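Local structure of purine nucleoside phosphorylase (Thermus thermophilus, 1ODJ) at residues G92-D97 / L176-E181. The protein probably catalyses the reversible phosphorolysis of purine nucleosides such as guanosine, giving the free purine base and ribose 1-phosphate. Numbering follows the deposited sequence.
Sequences GAASSD and LAFEME. With GMP (guanosine), chain H.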
loop_
_atom_site.group_PDB
_atom_site.type_symbol
_atom_site.label_atom_id
_atom_site.label_comp_id
_atom_site.label_asym_id
_atom_site.label_seq_id
_atom_site.Cartn_x
_atom_site.Cartn_y
_atom_site.Cartn_z
ATOM N N GLY A 92 27.134 2.617 4.706
ATOM C CA GLY A 92 27.075 3.586 5.786
ATOM C C GLY A 92 26.486 2.955 7.031
ATOM O O GLY A 92 25.361 2.485 6.997
ATOM N N ALA A 93 27.250 2.937 8.123
ATOM C CA ALA A 93 26.808 2.356 9.391
ATOM C C ALA A 93 25.523 2.981 9.938
ATOM O O ALA A 93 25.357 4.196 9.917
ATOM C CB ALA A 93 27.914 2.487 10.417
ATOM N N ALA A 94 24.617 2.160 10.452
ATOM C CA ALA A 94 23.368 2.710 10.968
ATOM C C ALA A 94 23.407 2.916 12.473
ATOM O O ALA A 94 22.399 3.231 13.092
ATOM C CB ALA A 94 22.191 1.817 10.582
ATOM N N SER A 95 24.584 2.750 13.056
ATOM C CA SER A 95 24.750 2.919 14.488
ATOM C C SER A 95 26.195 3.320 14.787
ATOM O O SER A 95 27.115 2.986 14.021
ATOM C CB SER A 95 24.365 1.620 15.194
ATOM O OG SER A 95 24.563 0.502 14.335
ATOM N N SER A 96 26.387 4.049 15.887
ATOM C CA SER A 96 27.712 4.539 16.289
ATOM C C SER A 96 28.718 3.475 16.717
ATOM O O SER A 96 29.900 3.782 16.901
ATOM C CB SER A 96 27.574 5.574 17.408
ATOM O OG SER A 96 26.999 6.771 16.912
ATOM N N ASP A 97 28.257 2.237 16.866
ATOM C CA ASP A 97 29.121 1.127 17.258
ATOM C C ASP A 97 29.943 0.574 16.093
ATOM O O ASP A 97 31.042 0.042 16.285
ATOM C CB ASP A 97 28.271 0.001 17.839
ATOM C CG ASP A 97 27.006 -0.243 17.032
ATOM O OD1 ASP A 97 26.122 0.649 17.028
ATOM O OD2 ASP A 97 26.904 -1.319 16.401
ATOM N N LEU A 176 22.293 -3.079 10.432
ATOM C CA LEU A 176 23.661 -2.678 10.760
ATOM C C LEU A 176 24.125 -1.485 9.903
ATOM O O LEU A 176 24.797 -0.568 10.393
ATOM C CB LEU A 176 24.633 -3.852 10.541
ATOM C CG LEU A 176 24.567 -5.114 11.422
ATOM C CD1 LEU A 176 25.486 -6.157 10.835
ATOM C CD2 LEU A 176 24.981 -4.824 12.859
ATOM N N ALA A 177 23.771 -1.498 8.624
ATOM C CA ALA A 177 24.202 -0.430 7.739
ATOM C C ALA A 177 23.386 -0.334 6.459
ATOM O O ALA A 177 22.628 -1.243 6.103
ATOM C CB ALA A 177 25.669 -0.611 7.403
ATOM N N PHE A 178 23.565 0.782 5.761
ATOM C CA PHE A 178 22.840 1.035 4.528
ATOM C C PHE A 178 23.732 0.959 3.296
ATOM O O PHE A 178 24.895 1.379 3.330
ATOM C CB PHE A 178 22.142 2.411 4.591
ATOM C CG PHE A 178 20.949 2.457 5.524
ATOM C CD1 PHE A 178 21.112 2.345 6.910
ATOM C CD2 PHE A 178 19.666 2.606 5.021
ATOM C CE1 PHE A 178 20.008 2.379 7.780
ATOM C CE2 PHE A 178 18.556 2.639 5.886
ATOM C CZ PHE A 178 18.737 2.525 7.267
ATOM N N GLU A 179 23.171 0.396 2.224
ATOM C CA GLU A 179 23.849 0.255 0.939
ATOM C C GLU A 179 22.814 0.287 -0.195
ATOM O O GLU A 179 21.636 0.519 0.054
ATOM C CB GLU A 179 24.717 -1.024 0.906
ATOM C CG GLU A 179 24.050 -2.331 1.317
ATOM C CD GLU A 179 23.522 -3.122 0.138
ATOM O OE1 GLU A 179 22.293 -3.098 -0.086
ATOM O OE2 GLU A 179 24.337 -3.764 -0.569
ATOM N N MET A 180 23.236 0.063 -1.434
ATOM C CA MET A 180 22.293 0.154 -2.549
ATOM C C MET A 180 22.318 -0.934 -3.618
ATOM O O MET A 180 22.124 -0.633 -4.791
ATOM C CB MET A 180 22.452 1.527 -3.235
ATOM C CG MET A 180 21.918 2.707 -2.408
ATOM S SD MET A 180 22.453 4.383 -2.941
ATOM C CE MET A 180 21.760 4.447 -4.647
ATOM N N GLU A 181 22.554 -2.190 -3.237
ATOM C CA GLU A 181 22.570 -3.280 -4.222
ATOM C C GLU A 181 22.165 -4.648 -3.720
ATOM O O GLU A 181 21.473 -5.378 -4.427
ATOM C CB GLU A 181 23.939 -3.414 -4.871
ATOM C CG GLU A 181 24.252 -2.323 -5.851
ATOM C CD GLU A 181 24.796 -1.117 -5.161
ATOM O OE1 GLU A 181 24.786 -0.024 -5.774
ATOM O OE2 GLU A 181 25.240 -1.276 -4.002
HETATM O "O5'" GMP H . 28.198 5.896 -2.311
HETATM C "C5'" GMP H . 26.952 5.226 -2.362
HETATM C "C4'" GMP H . 27.317 3.817 -2.829
HETATM O "O4'" GMP H . 28.218 3.078 -1.926
HETATM C "C3'" GMP H . 26.106 2.902 -2.956
HETATM O "O3'" GMP H . 26.312 2.162 -4.193
HETATM C "C2'" GMP H . 26.116 1.969 -1.722
HETATM O "O2'" GMP H . 25.988 0.573 -2.016
HETATM C "C1'" GMP H . 27.406 2.394 -0.952
HETATM N N9 GMP H . 27.192 3.197 0.301
HETATM C C8 GMP H . 28.208 3.577 1.149
HETATM N N7 GMP H . 27.797 4.266 2.173
HETATM C C5 GMP H . 26.420 4.359 2.008
HETATM C C6 GMP H . 25.437 5.002 2.823
HETATM O O6 GMP H . 25.598 5.635 3.879
HETATM N N1 GMP H . 24.160 4.859 2.296
HETATM C C2 GMP H . 23.857 4.185 1.144
HETATM N N2 GMP H . 22.556 4.171 0.812
HETATM N N3 GMP H . 24.760 3.576 0.369
HETATM C C4 GMP H . 26.017 3.703 0.860
#
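With CG of Phe-178 set anti to its carbonyl carbon (chi1 -72°), the phenyl ring swings toward Ala-94, whose methyl group lies in the ring plane at its edge, CB to CE1 3.6 Å. Alongside this apolar contact the backbones pair antiparallel. Gly-92 and Phe-178 form a hydrogen-bonded pair: Phe-178 N reaches Gly-92 O at 2.8 Å in a nearly straight bond (168° at the hydrogen), and Gly-92 N donates a hydrogen bond to Phe-178 O at 2.9 Å. Ala-93 and Ala-177 follow as a non-hydrogen-bonded pair, their methyl groups on the sheet face away from the ring. Beyond the end of strand 84-93, Ala-94 N still binds Leu-176 O at 2.7 Å, continuing the pairing into the loop.

At the other end the two segments border guanosine. Gly-92, which has no side chain, lies close beside the base, its N 3.1 Å from N7 of the guanosine. Glu-181 uses a chain bent at chi2 (84°) to bring its carboxylate to the ribose, where OE2 accepts a hydrogen bond from O2' of guanosine at 2.8 Å. The same hydroxyl oxygen accepts a bond from Met-180 N, so backbone and side chain grip it together. Arg-87 forms salt bridges with OE2 of Glu-179 and with OE2 of Glu-181, the latter a bridge that probably helps to position the Glu-181 carboxylate. His-5 of the second subunit and Glu-156 also bind guanosine. The bridged strand ends, with base beside Gly-92 and ribose held at Met-180 and Glu-181, form part of the nucleoside pocket, as in the phosphorylase superfamily.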